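Local coordinates for protein thermosome subunit (Methanococcoides burtonii, PDB 3AQ1) that is a group II chaperonin that probably binds unfolded proteins and uses ATP hydrolysis to drive their folding, at residues Ile88-Thr93 with Glu447-Lys452; Lys106-Ala111 with Asn343-Val348; Ile153-Gly158 with Val334-Asp339; Asp173-His178 with Gly308-Tyr313; Ile190-Cys195 with Thr279-Ile284. All blocks are in the same frame, centred on the assembly; numbering follows the deposited sequence.

Five contacts in one chain illustrate how concentric closures can build an elongated subunit. From the N terminus, I88-T93 opens first and closes last, at E447-K452 (interaction 1). Interaction 2 lies within it, joining K106-A111 to N343-V348, followed inward by interaction 3 (I153-G158 with V334-D339), interaction 4 (D173-H178 with G308-Y313) and interaction 5 (I190-C195 with T279-I284). Each is enclosed by the one before, and none cross. Interaction 1 joins helices 71-92 and 449-467, toward the two ends of the modelled chain. Interactions 2 and 3 share helix 332-355 and meet where L346 touches I153. Interaction 3 also touches interaction 4, through R156 on M311; interactions 4 and 5 reach the same sheet at the far end.

Interaction 1 of 5, residues Ile88-Thr93 with Glu447-Lys452; sequences ILETIT and EPLRIK
L449 carries this contact, its two methyl branches dividing the work between T93 and L89 on one hand and E90 on the other. CG stands anti to the backbone N (chi1 -176°), which sends the isobutyl group out from the first turn of helix 449-467 toward the last turn of helix 71-92. There CD1 of L449 meets CG2 of T93 at 3.7 Å, the two side chains crossing at about a right angle, and the same CD1 lies 4.1 Å from CB of L89. The other methyl, CD2 of L449, comes within 4.1 Å of OE2 of E90. This carboxylate has its polar partner in K357, with which it forms a salt bridge, so L449 packs beside the E90-K357 ion pair.

T93, just past the helix, is held by its own hydroxyl. With chi1 at 41°, OG1 sits between the backbone N and the carbonyl carbon and donates to O of L89 at 3.2 Å. The N of I92 reaches that same oxygen from the opposite face of the carbonyl plane, at 2.8 Å. The bond of OG1 helps fix the rotation that leaves CG2 available to L449. At the flank, CD2 of L89 approaches CG of K452 at 4.4 Å, while the ammonium group of K452 leads away to a salt bridge with E366. V359 of strand 357-360 also touches both T93 and L449.

Here the end of one helix meets the start of another over a small antiparallel sheet, a packing consistent with the largely helical equatorial domain of the chaperonin fold.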
# COMPACT_ATOMS: atom_id res chain seq x y z
N ILE A 88 -7.80 23.78 3.07
CA ILE A 88 -8.54 23.55 4.30
C ILE A 88 -8.23 22.18 4.91
O ILE A 88 -8.15 22.05 6.13
CB ILE A 88 -10.04 23.69 4.08
CG1 ILE A 88 -10.38 25.11 3.63
CG2 ILE A 88 -10.79 23.36 5.36
CD1 ILE A 88 -11.87 25.35 3.49
N LEU A 89 -8.06 21.17 4.07
CA LEU A 89 -7.72 19.83 4.56
C LEU A 89 -6.39 19.82 5.28
O LEU A 89 -6.29 19.32 6.40
CB LEU A 89 -7.70 18.81 3.43
CG LEU A 89 -9.05 18.19 3.07
CD1 LEU A 89 -9.00 17.55 1.69
CD2 LEU A 89 -9.49 17.18 4.13
N GLU A 90 -5.35 20.37 4.65
CA GLU A 90 -4.01 20.38 5.23
C GLU A 90 -4.03 21.05 6.59
O GLU A 90 -3.13 20.85 7.41
CB GLU A 90 -3.02 21.10 4.32
CG GLU A 90 -1.73 20.34 4.16
CD GLU A 90 -1.49 19.91 2.72
OE1 GLU A 90 -1.69 20.75 1.82
OE2 GLU A 90 -1.12 18.74 2.50
N THR A 91 -5.06 21.85 6.83
CA THR A 91 -5.24 22.56 8.09
C THR A 91 -5.96 21.73 9.15
O THR A 91 -5.72 21.90 10.33
CB THR A 91 -5.97 23.92 7.85
OG1 THR A 91 -5.03 24.93 7.47
CG2 THR A 91 -6.72 24.37 9.11
N ILE A 92 -6.85 20.83 8.73
CA ILE A 92 -7.66 20.05 9.68
C ILE A 92 -7.27 18.58 9.80
O ILE A 92 -7.95 17.80 10.47
CB ILE A 92 -9.15 20.12 9.33
CG1 ILE A 92 -9.48 19.15 8.20
CG2 ILE A 92 -9.52 21.53 8.93
CD1 ILE A 92 -10.95 18.88 8.05
N THR A 93 -6.18 18.19 9.14
CA THR A 93 -5.71 16.81 9.19
C THR A 93 -4.92 16.55 10.45
O THR A 93 -4.43 17.49 11.09
CB THR A 93 -4.81 16.49 8.01
OG1 THR A 93 -3.94 17.60 7.78
CG2 THR A 93 -5.62 16.25 6.78
N GLU A 447 -9.31 7.69 7.40
CA GLU A 447 -9.20 7.69 5.94
C GLU A 447 -7.92 8.43 5.53
O GLU A 447 -7.56 9.45 6.13
CB GLU A 447 -10.44 8.34 5.29
CG GLU A 447 -11.74 7.54 5.42
CD GLU A 447 -12.98 8.36 5.00
OE1 GLU A 447 -12.86 9.59 4.80
OE2 GLU A 447 -14.07 7.77 4.87
N PRO A 448 -7.23 7.92 4.52
CA PRO A 448 -5.96 8.54 4.12
C PRO A 448 -6.23 9.87 3.43
O PRO A 448 -7.18 9.94 2.65
CB PRO A 448 -5.39 7.55 3.11
CG PRO A 448 -6.28 6.34 3.16
CD PRO A 448 -7.60 6.82 3.62
N LEU A 449 -5.43 10.89 3.71
CA LEU A 449 -5.58 12.17 3.03
C LEU A 449 -5.64 12.03 1.50
O LEU A 449 -6.50 12.64 0.86
CB LEU A 449 -4.45 13.13 3.41
CG LEU A 449 -4.61 14.53 2.79
CD1 LEU A 449 -5.88 15.18 3.28
CD2 LEU A 449 -3.43 15.41 3.09
N ARG A 450 -4.74 11.25 0.91
CA ARG A 450 -4.68 11.18 -0.55
C ARG A 450 -5.99 10.71 -1.19
O ARG A 450 -6.37 11.18 -2.25
CB ARG A 450 -3.48 10.35 -1.03
CG ARG A 450 -3.71 8.85 -1.13
CD ARG A 450 -2.51 8.13 -1.72
NE ARG A 450 -1.25 8.67 -1.22
CZ ARG A 450 -0.12 7.99 -1.13
NH1 ARG A 450 -0.09 6.72 -1.51
NH2 ARG A 450 0.97 8.56 -0.65
N ILE A 451 -6.69 9.79 -0.54
CA ILE A 451 -7.98 9.35 -1.05
C ILE A 451 -8.98 10.50 -0.98
O ILE A 451 -9.67 10.80 -1.94
CB ILE A 451 -8.52 8.12 -0.30
CG1 ILE A 451 -7.71 6.87 -0.69
CG2 ILE A 451 -9.99 7.91 -0.60
CD1 ILE A 451 -7.58 6.66 -2.20
N LYS A 452 -9.05 11.15 0.18
CA LYS A 452 -9.99 12.24 0.33
C LYS A 452 -9.79 13.34 -0.74
O LYS A 452 -10.76 13.84 -1.30
CB LYS A 452 -9.95 12.80 1.75
CG LYS A 452 -11.15 13.64 2.09
CD LYS A 452 -12.45 12.84 1.93
CE LYS A 452 -12.62 11.80 3.03
NZ LYS A 452 -13.90 11.05 2.89

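Interaction 2 of 5, residues Lys106-Ala111 with Asn343-Val348; sequences KIAGTA and NDALHV
V348 holds CG1 anti to its backbone N (chi1 -174°), and I107 likewise holds CG2 anti to its N; these torsions bring the two branches together, CG1 of V348 lying 3.9 Å from CG2 of I107. The second methyl of V348, CG2, reaches CB of A111 at 4.0 Å, so that one valine is shared by two residues of K106-A111.

Beside them lies a patch of small side chains. CB of A108 and CB of A345 approach to 4.1 Å, and the CA atoms of the same pair are only 4.8 Å apart, a closeness that larger groups would hardly permit. A111 places CB over the other backbone, 3.6 Å from N of A345, and also touches CB of D344.

The turn that presents A111 is secured by T110, whose OG1 donates to O of I107 at 2.7 Å, in the carbonyl plane; the N of T110 binds the same oxygen. T128 of helix 121-132 touches both A108 and A345, adding a third helix to the seam. On the far side of its helix, L346 packs against strand 151-157.

Close backbone approach through alanines is a familiar form of helix-helix packing, here probably within the intermediate domain of the chaperonin.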
# COMPACT_ATOMS: atom_id res chain seq x y z
N LYS A 106 -2.56 2.12 15.81
CA LYS A 106 -3.99 2.39 15.73
C LYS A 106 -4.45 2.40 14.27
O LYS A 106 -5.49 1.83 13.94
CB LYS A 106 -4.32 3.73 16.39
CG LYS A 106 -5.77 3.89 16.82
CD LYS A 106 -6.13 5.37 16.92
CE LYS A 106 -6.83 5.72 18.22
NZ LYS A 106 -8.19 5.12 18.31
N ILE A 107 -3.68 3.06 13.41
CA ILE A 107 -3.97 3.10 11.98
C ILE A 107 -4.01 1.69 11.38
O ILE A 107 -5.02 1.29 10.80
CB ILE A 107 -2.98 4.03 11.23
CG1 ILE A 107 -3.35 5.48 11.50
CG2 ILE A 107 -2.98 3.77 9.72
CD1 ILE A 107 -2.41 6.47 10.88
N ALA A 108 -2.94 0.93 11.55
CA ALA A 108 -2.89 -0.45 11.08
C ALA A 108 -4.07 -1.29 11.59
O ALA A 108 -4.63 -2.09 10.85
CB ALA A 108 -1.55 -1.12 11.47
N GLY A 109 -4.44 -1.09 12.85
CA GLY A 109 -5.60 -1.74 13.42
C GLY A 109 -6.84 -1.65 12.54
O GLY A 109 -7.61 -2.60 12.43
N THR A 110 -7.05 -0.50 11.90
CA THR A 110 -8.26 -0.29 11.11
C THR A 110 -8.39 -1.25 9.93
O THR A 110 -9.49 -1.49 9.43
CB THR A 110 -8.36 1.16 10.58
OG1 THR A 110 -7.43 1.36 9.50
CG2 THR A 110 -8.12 2.17 11.69
N ALA A 111 -7.27 -1.81 9.46
CA ALA A 111 -7.30 -2.70 8.29
C ALA A 111 -7.49 -4.17 8.66
O ALA A 111 -7.60 -5.04 7.80
CB ALA A 111 -6.05 -2.51 7.42
N ASN A 343 -1.32 -7.66 4.50
CA ASN A 343 -1.18 -6.93 3.24
C ASN A 343 -1.96 -5.62 3.28
O ASN A 343 -1.43 -4.59 2.90
CB ASN A 343 -1.60 -7.79 2.04
CG ASN A 343 -0.41 -8.20 1.19
OD1 ASN A 343 0.39 -7.35 0.77
ND2 ASN A 343 -0.28 -9.50 0.93
N ASP A 344 -3.19 -5.64 3.76
CA ASP A 344 -3.96 -4.41 3.83
C ASP A 344 -3.34 -3.42 4.81
O ASP A 344 -3.15 -2.25 4.48
CB ASP A 344 -5.41 -4.68 4.20
CG ASP A 344 -6.17 -5.31 3.08
OD1 ASP A 344 -5.77 -5.13 1.91
OD2 ASP A 344 -7.17 -6.00 3.37
N ALA A 345 -3.03 -3.89 6.02
CA ALA A 345 -2.49 -3.00 7.04
C ALA A 345 -1.17 -2.37 6.60
O ALA A 345 -0.95 -1.18 6.82
CB ALA A 345 -2.33 -3.73 8.35
N LEU A 346 -0.29 -3.17 6.00
CA LEU A 346 0.99 -2.66 5.51
C LEU A 346 0.75 -1.46 4.59
O LEU A 346 1.34 -0.40 4.79
CB LEU A 346 1.79 -3.76 4.78
CG LEU A 346 2.46 -4.82 5.65
CD1 LEU A 346 2.83 -6.06 4.85
CD2 LEU A 346 3.66 -4.29 6.38
N HIS A 347 -0.13 -1.62 3.61
CA HIS A 347 -0.47 -0.56 2.66
C HIS A 347 -1.04 0.70 3.31
O HIS A 347 -0.55 1.79 3.04
CB HIS A 347 -1.43 -1.08 1.59
CG HIS A 347 -0.75 -1.91 0.54
ND1 HIS A 347 -0.32 -1.39 -0.66
CD2 HIS A 347 -0.41 -3.23 0.53
CE1 HIS A 347 0.24 -2.35 -1.38
NE2 HIS A 347 0.21 -3.47 -0.68
N VAL A 348 -2.06 0.54 4.15
CA VAL A 348 -2.66 1.69 4.83
C VAL A 348 -1.60 2.47 5.61
O VAL A 348 -1.50 3.68 5.50
CB VAL A 348 -3.81 1.29 5.78
CG1 VAL A 348 -4.47 2.52 6.33
CG2 VAL A 348 -4.83 0.44 5.06

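Interaction 3 of 5, residues Ile153-Gly158 with Val334-Asp339; sequences IEKRAG and VVDSLD
K155 lies over V335 and ends at D336. Its CB is the nearest atom to CG1 of V335, at 3.3 Å; the two side chains cross at a slant. Chi1 of 53° puts CG of K155 between the backbone N and the carbonyl carbon, and from there the chain continues to a salt bridge in which NZ of K155 stands 3.6 Å from OD1 of D336. D336 sets out from the helix away from the strand, and its carboxylate turns back to meet the lysine. The second carboxylate, OD2 of D339, remains 4.9 Å from NZ of K155, close enough that its charge probably favours the ammonium group without contact.

D339 instead faces I153, with OD1 of D339 at 3.3 Å from CG2 of I153. Outside this shell, I153 also packs on L342, N343 and L346, the next turns of helix 332-355. E154 and R156 point to the other side of the strand, and their backbones bond to L327.

V334-D339 runs nearly antiparallel to residues 153-157, at 156° with these short axes 8.5 Å apart: a helix on a small mixed sheet, probably of the intermediate domain, following strand 323-329, the parallel neighbour of 151-157.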
# COMPACT_ATOMS: atom_id res chain seq x y z
N ILE A 153 5.82 -11.25 1.92
CA ILE A 153 5.26 -12.07 2.97
C ILE A 153 5.35 -13.52 2.56
O ILE A 153 4.93 -13.89 1.48
CB ILE A 153 3.80 -11.70 3.28
CG1 ILE A 153 3.67 -10.19 3.49
CG2 ILE A 153 3.36 -12.41 4.51
CD1 ILE A 153 2.34 -9.75 4.10
N GLU A 154 5.95 -14.32 3.42
CA GLU A 154 6.11 -15.74 3.19
C GLU A 154 5.44 -16.41 4.38
O GLU A 154 5.88 -16.24 5.52
CB GLU A 154 7.59 -16.13 3.11
CG GLU A 154 7.85 -17.61 2.93
CD GLU A 154 7.56 -18.06 1.51
OE1 GLU A 154 7.66 -17.19 0.61
OE2 GLU A 154 7.22 -19.25 1.30
N LYS A 155 4.36 -17.13 4.12
CA LYS A 155 3.58 -17.65 5.24
C LYS A 155 4.06 -19.02 5.70
O LYS A 155 4.14 -19.97 4.93
CB LYS A 155 2.07 -17.61 4.96
CG LYS A 155 1.64 -18.27 3.68
CD LYS A 155 0.43 -17.58 3.07
CE LYS A 155 0.03 -18.30 1.78
NZ LYS A 155 -0.98 -17.55 1.00
N ARG A 156 4.41 -19.08 6.98
CA ARG A 156 4.83 -20.32 7.61
C ARG A 156 3.74 -20.86 8.56
O ARG A 156 3.56 -20.36 9.68
CB ARG A 156 6.14 -20.08 8.36
CG ARG A 156 7.22 -19.41 7.55
CD ARG A 156 8.56 -20.14 7.69
NE ARG A 156 8.51 -21.48 7.11
CZ ARG A 156 8.09 -21.74 5.87
NH1 ARG A 156 7.68 -20.76 5.07
NH2 ARG A 156 8.09 -22.99 5.42
N ALA A 157 3.01 -21.88 8.12
CA ALA A 157 1.96 -22.45 8.96
C ALA A 157 2.56 -23.06 10.23
O ALA A 157 3.60 -23.71 10.17
CB ALA A 157 1.18 -23.49 8.19
N GLY A 158 1.92 -22.82 11.37
CA GLY A 158 2.36 -23.38 12.63
C GLY A 158 2.92 -22.37 13.63
O GLY A 158 3.61 -21.42 13.24
N VAL A 334 -5.43 -20.12 9.33
CA VAL A 334 -5.18 -18.89 10.09
C VAL A 334 -4.21 -18.01 9.31
O VAL A 334 -4.42 -16.81 9.10
CB VAL A 334 -4.55 -19.21 11.46
CG1 VAL A 334 -4.09 -17.95 12.17
CG2 VAL A 334 -5.52 -19.99 12.32
N VAL A 335 -3.14 -18.62 8.86
CA VAL A 335 -2.08 -17.88 8.21
C VAL A 335 -2.49 -17.30 6.85
O VAL A 335 -1.93 -16.29 6.43
CB VAL A 335 -0.83 -18.76 8.11
CG1 VAL A 335 -0.41 -18.92 6.67
CG2 VAL A 335 0.26 -18.19 8.98
N ASP A 336 -3.46 -17.91 6.17
CA ASP A 336 -3.98 -17.32 4.94
C ASP A 336 -4.64 -15.97 5.21
O ASP A 336 -4.39 -14.99 4.51
CB ASP A 336 -4.95 -18.25 4.21
CG ASP A 336 -4.28 -19.46 3.61
OD1 ASP A 336 -3.07 -19.38 3.27
OD2 ASP A 336 -4.95 -20.50 3.47
N SER A 337 -5.48 -15.93 6.25
CA SER A 337 -6.19 -14.73 6.64
C SER A 337 -5.27 -13.65 7.17
O SER A 337 -5.43 -12.46 6.87
CB SER A 337 -7.24 -15.05 7.71
OG SER A 337 -8.07 -16.11 7.28
N LEU A 338 -4.32 -14.05 8.01
CA LEU A 338 -3.32 -13.11 8.49
C LEU A 338 -2.60 -12.45 7.31
O LEU A 338 -2.47 -11.22 7.27
CB LEU A 338 -2.33 -13.79 9.43
CG LEU A 338 -2.95 -14.21 10.77
CD1 LEU A 338 -1.92 -14.89 11.68
CD2 LEU A 338 -3.59 -13.02 11.46
N ASP A 339 -2.16 -13.24 6.34
CA ASP A 339 -1.53 -12.67 5.16
C ASP A 339 -2.40 -11.61 4.50
O ASP A 339 -1.92 -10.51 4.23
CB ASP A 339 -1.11 -13.74 4.16
CG ASP A 339 -0.59 -13.14 2.86
OD1 ASP A 339 0.63 -12.99 2.72
OD2 ASP A 339 -1.41 -12.80 1.98

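Interaction 4 of 5, residues Asp173-His178 with Gly308-Tyr313; sequences DKERSH and GGKMTY
OG1 of T312 donates to O of K174 at 2.8 Å, coming from above the carbonyl plane, 41° out of it, and is also hydrogen-bonded to the hydroxyl of Y262. The bond ties the loop that leaves strand 169-172 to strand 310-317 in a mixed sheet that probably belongs to the chaperonin apical domain. Residues 173-176 and 310-312 run at 90° to each other, so the loop departs across the strand. A valine in place of T312 would probably leave O of K174 and the hydroxyl of Y262 without this shared partner, and the loop freer to lift off.

Beside this bond K310, extended beyond CG, passes E175 at a slant, its CB 4.1 Å from OE2 of E175. NZ of K310 comes within 4.2 Å of NH2 of R176, two like charges whose repulsion is probably eased by E303: its OE2 forms a salt bridge with NH2 of R176 and a long, weak ion pair with K310. NH1 of R176 is bound by O of M181.

At the loop's start D173 holds CG anti to its backbone N (chi1 -168°), and its OD1 lies 3.2 Å from CG of M311, SD next nearest.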
# COMPACT_ATOMS: atom_id res chain seq x y z
N ASP A 173 11.32 -19.90 -0.77
CA ASP A 173 10.97 -21.27 -0.41
C ASP A 173 11.45 -22.25 -1.48
O ASP A 173 10.65 -22.84 -2.21
CB ASP A 173 9.47 -21.40 -0.21
CG ASP A 173 9.09 -22.69 0.44
OD1 ASP A 173 9.98 -23.27 1.10
OD2 ASP A 173 7.93 -23.13 0.30
N LYS A 174 12.77 -22.42 -1.56
CA LYS A 174 13.41 -23.32 -2.51
C LYS A 174 14.71 -23.82 -1.91
O LYS A 174 15.33 -23.13 -1.10
CB LYS A 174 13.67 -22.60 -3.84
CG LYS A 174 12.65 -22.93 -4.93
CD LYS A 174 12.85 -24.35 -5.45
CE LYS A 174 11.82 -24.71 -6.48
NZ LYS A 174 10.51 -24.98 -5.83
N GLU A 175 15.11 -25.03 -2.26
CA GLU A 175 16.35 -25.53 -1.71
C GLU A 175 17.41 -25.73 -2.79
O GLU A 175 17.15 -25.45 -3.96
CB GLU A 175 16.11 -26.77 -0.82
CG GLU A 175 15.72 -28.03 -1.52
CD GLU A 175 15.40 -29.14 -0.53
OE1 GLU A 175 16.20 -30.10 -0.41
OE2 GLU A 175 14.34 -29.05 0.13
N ARG A 176 18.61 -26.15 -2.40
CA ARG A 176 19.68 -26.39 -3.37
C ARG A 176 19.23 -27.50 -4.30
O ARG A 176 18.63 -28.48 -3.84
CB ARG A 176 20.95 -26.84 -2.66
CG ARG A 176 21.70 -25.77 -1.96
CD ARG A 176 22.74 -26.41 -1.08
NE ARG A 176 22.11 -27.09 0.04
CZ ARG A 176 22.71 -27.98 0.80
NH1 ARG A 176 23.97 -28.32 0.56
NH2 ARG A 176 22.07 -28.55 1.81
N SER A 177 19.53 -27.36 -5.59
CA SER A 177 19.10 -28.35 -6.56
C SER A 177 19.87 -29.66 -6.44
O SER A 177 19.36 -30.73 -6.80
CB SER A 177 19.20 -27.83 -8.00
OG SER A 177 20.56 -27.66 -8.35
N HIS A 178 21.11 -29.55 -5.97
CA HIS A 178 22.00 -30.71 -5.79
C HIS A 178 22.54 -30.65 -4.37
O HIS A 178 22.92 -29.59 -3.89
CB HIS A 178 23.14 -30.69 -6.82
CG HIS A 178 23.82 -32.01 -7.03
ND1 HIS A 178 24.75 -32.52 -6.15
CD2 HIS A 178 23.73 -32.92 -8.04
CE1 HIS A 178 25.19 -33.69 -6.60
NE2 HIS A 178 24.58 -33.95 -7.74
N GLY A 308 9.29 -28.41 7.97
CA GLY A 308 8.48 -28.49 6.78
C GLY A 308 9.43 -28.73 5.62
O GLY A 308 9.03 -29.19 4.55
N GLY A 309 10.70 -28.42 5.84
CA GLY A 309 11.72 -28.54 4.81
C GLY A 309 12.89 -27.58 4.96
O GLY A 309 13.35 -27.30 6.07
N LYS A 310 13.38 -27.08 3.83
CA LYS A 310 14.51 -26.15 3.83
C LYS A 310 14.19 -24.94 2.95
O LYS A 310 13.40 -25.03 2.00
CB LYS A 310 15.78 -26.84 3.32
CG LYS A 310 16.08 -28.19 3.96
CD LYS A 310 17.35 -28.80 3.40
CE LYS A 310 17.59 -30.23 3.87
NZ LYS A 310 18.94 -30.75 3.44
N MET A 311 14.79 -23.80 3.28
CA MET A 311 14.59 -22.57 2.52
C MET A 311 15.90 -21.81 2.18
O MET A 311 16.93 -22.01 2.83
CB MET A 311 13.61 -21.65 3.26
CG MET A 311 12.15 -22.11 3.14
SD MET A 311 10.92 -20.83 3.49
CE MET A 311 11.34 -20.40 5.18
N THR A 312 15.85 -20.95 1.17
CA THR A 312 17.04 -20.18 0.80
C THR A 312 17.00 -18.72 1.27
O THR A 312 16.22 -17.93 0.77
CB THR A 312 17.27 -20.21 -0.71
OG1 THR A 312 17.61 -21.53 -1.11
CG2 THR A 312 18.42 -19.30 -1.07
N TYR A 313 17.86 -18.38 2.23
CA TYR A 313 17.98 -17.01 2.74
C TYR A 313 19.04 -16.17 1.98
O TYR A 313 20.19 -16.57 1.86
CB TYR A 313 18.32 -17.02 4.24
CG TYR A 313 17.23 -17.53 5.16
CD1 TYR A 313 16.63 -16.69 6.09
CD2 TYR A 313 16.80 -18.86 5.11
CE1 TYR A 313 15.65 -17.14 6.94
CE2 TYR A 313 15.80 -19.32 5.96
CZ TYR A 313 15.24 -18.46 6.87
OH TYR A 313 14.25 -18.92 7.71

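Interaction 5 of 5, residues Ile190-Cys195 with Thr279-Ile284; sequences ILLLSC and TGATII
L193 and I284 lie side by side and point the same way, CD2 of L193 packed at 3.9 Å against CG2 of I284. L191 meets the same isoleucine differently: its CD1 touches CD1 of I284 at 3.5 Å, the two side chains crossing at about a right angle. L192 turns the other way, toward the loop. There chi1 of -51° sets CG anti to the carbonyl carbon, and both CG and CD1 rest on CB of A281. The side chains of I190 and T279 also cross at about a right angle, CD1 of I190 meeting CG2 of T279 at 3.6 Å.

The backbones hold this register through one bridge between L193 and I284. The N of I284 donates to O of L192 at 2.9 Å, and O of I284 takes the N of S194 at 3.0 Å. OG of S194 adds a bond to that oxygen at 3.2 Å, from the same face, well above the carbonyl plane. An alanine in place of S194 would probably leave O of I284 with one bond fewer, held here by the backbone N alone. A water joins N of L192 to O of T282. T279 closes an ST turn, OG1 accepting from N of A281 and bonding also to O of L275.

Strand 184-193 of the mixed sheet, probably in the apical domain, sits between helices: L192 faces L272 of helix 269-279, L191 and L193 pack on V234 of helix 226-235.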
# COMPACT_ATOMS: atom_id res chain seq x y z
N ILE A 190 25.59 -13.26 -7.75
CA ILE A 190 24.33 -13.91 -8.11
C ILE A 190 23.97 -13.74 -9.57
O ILE A 190 23.98 -12.63 -10.10
CB ILE A 190 23.20 -13.36 -7.25
CG1 ILE A 190 23.48 -13.70 -5.79
CG2 ILE A 190 21.86 -13.90 -7.73
CD1 ILE A 190 22.80 -12.79 -4.83
N LEU A 191 23.65 -14.87 -10.20
CA LEU A 191 23.21 -14.89 -11.59
C LEU A 191 21.73 -15.28 -11.64
O LEU A 191 21.34 -16.29 -11.05
CB LEU A 191 24.07 -15.88 -12.39
CG LEU A 191 23.80 -16.09 -13.88
CD1 LEU A 191 24.25 -14.88 -14.68
CD2 LEU A 191 24.49 -17.34 -14.39
N LEU A 192 20.90 -14.49 -12.32
CA LEU A 192 19.48 -14.84 -12.48
C LEU A 192 19.20 -15.31 -13.90
O LEU A 192 19.51 -14.61 -14.86
CB LEU A 192 18.58 -13.66 -12.11
CG LEU A 192 18.93 -13.06 -10.74
CD1 LEU A 192 18.15 -11.80 -10.43
CD2 LEU A 192 18.72 -14.09 -9.67
N LEU A 193 18.63 -16.51 -14.04
CA LEU A 193 18.27 -17.05 -15.35
C LEU A 193 16.78 -17.24 -15.46
O LEU A 193 16.17 -17.90 -14.63
CB LEU A 193 18.95 -18.41 -15.60
CG LEU A 193 20.48 -18.51 -15.46
CD1 LEU A 193 20.99 -19.90 -15.85
CD2 LEU A 193 21.16 -17.46 -16.28
N SER A 194 16.18 -16.68 -16.50
CA SER A 194 14.78 -16.97 -16.82
C SER A 194 14.74 -18.10 -17.85
O SER A 194 13.72 -18.72 -18.08
CB SER A 194 14.07 -15.74 -17.36
OG SER A 194 14.63 -15.35 -18.61
N CYS A 195 15.89 -18.36 -18.47
CA CYS A 195 15.99 -19.47 -19.40
C CYS A 195 16.37 -20.75 -18.69
O CYS A 195 17.01 -20.71 -17.63
CB CYS A 195 16.99 -19.16 -20.51
SG CYS A 195 18.68 -18.94 -19.98
N THR A 279 19.31 -7.59 -5.28
CA THR A 279 20.71 -7.95 -5.53
C THR A 279 21.39 -7.19 -6.64
O THR A 279 22.61 -7.18 -6.70
CB THR A 279 20.91 -9.43 -5.89
OG1 THR A 279 20.42 -9.67 -7.21
CG2 THR A 279 20.23 -10.34 -4.90
N GLY A 280 20.62 -6.60 -7.55
CA GLY A 280 21.19 -5.86 -8.66
C GLY A 280 21.45 -6.73 -9.88
O GLY A 280 21.95 -6.27 -10.91
N ALA A 281 21.11 -8.01 -9.76
CA ALA A 281 21.29 -8.93 -10.86
C ALA A 281 20.39 -8.57 -12.02
O ALA A 281 19.31 -8.04 -11.83
CB ALA A 281 21.03 -10.35 -10.42
N THR A 282 20.84 -8.88 -13.23
CA THR A 282 20.03 -8.69 -14.41
C THR A 282 19.58 -10.04 -14.92
O THR A 282 20.39 -10.89 -15.27
CB THR A 282 20.80 -7.93 -15.50
OG1 THR A 282 21.34 -6.72 -14.94
CG2 THR A 282 19.88 -7.59 -16.66
N ILE A 283 18.27 -10.24 -14.95
CA ILE A 283 17.68 -11.49 -15.39
C ILE A 283 18.08 -11.76 -16.83
O ILE A 283 17.92 -10.91 -17.69
CB ILE A 283 16.14 -11.43 -15.31
CG1 ILE A 283 15.70 -10.89 -13.95
CG2 ILE A 283 15.57 -12.79 -15.61
CD1 ILE A 283 14.31 -11.29 -13.53
N ILE A 284 18.59 -12.96 -17.08
CA ILE A 284 19.19 -13.30 -18.35
C ILE A 284 18.33 -14.29 -19.11
O ILE A 284 17.85 -15.27 -18.53
CB ILE A 284 20.54 -13.94 -18.12
CG1 ILE A 284 21.60 -12.87 -17.94
CG2 ILE A 284 20.90 -14.88 -19.24
CD1 ILE A 284 22.91 -13.46 -17.56
O HOH W 1 21.95 -12.22 -13.40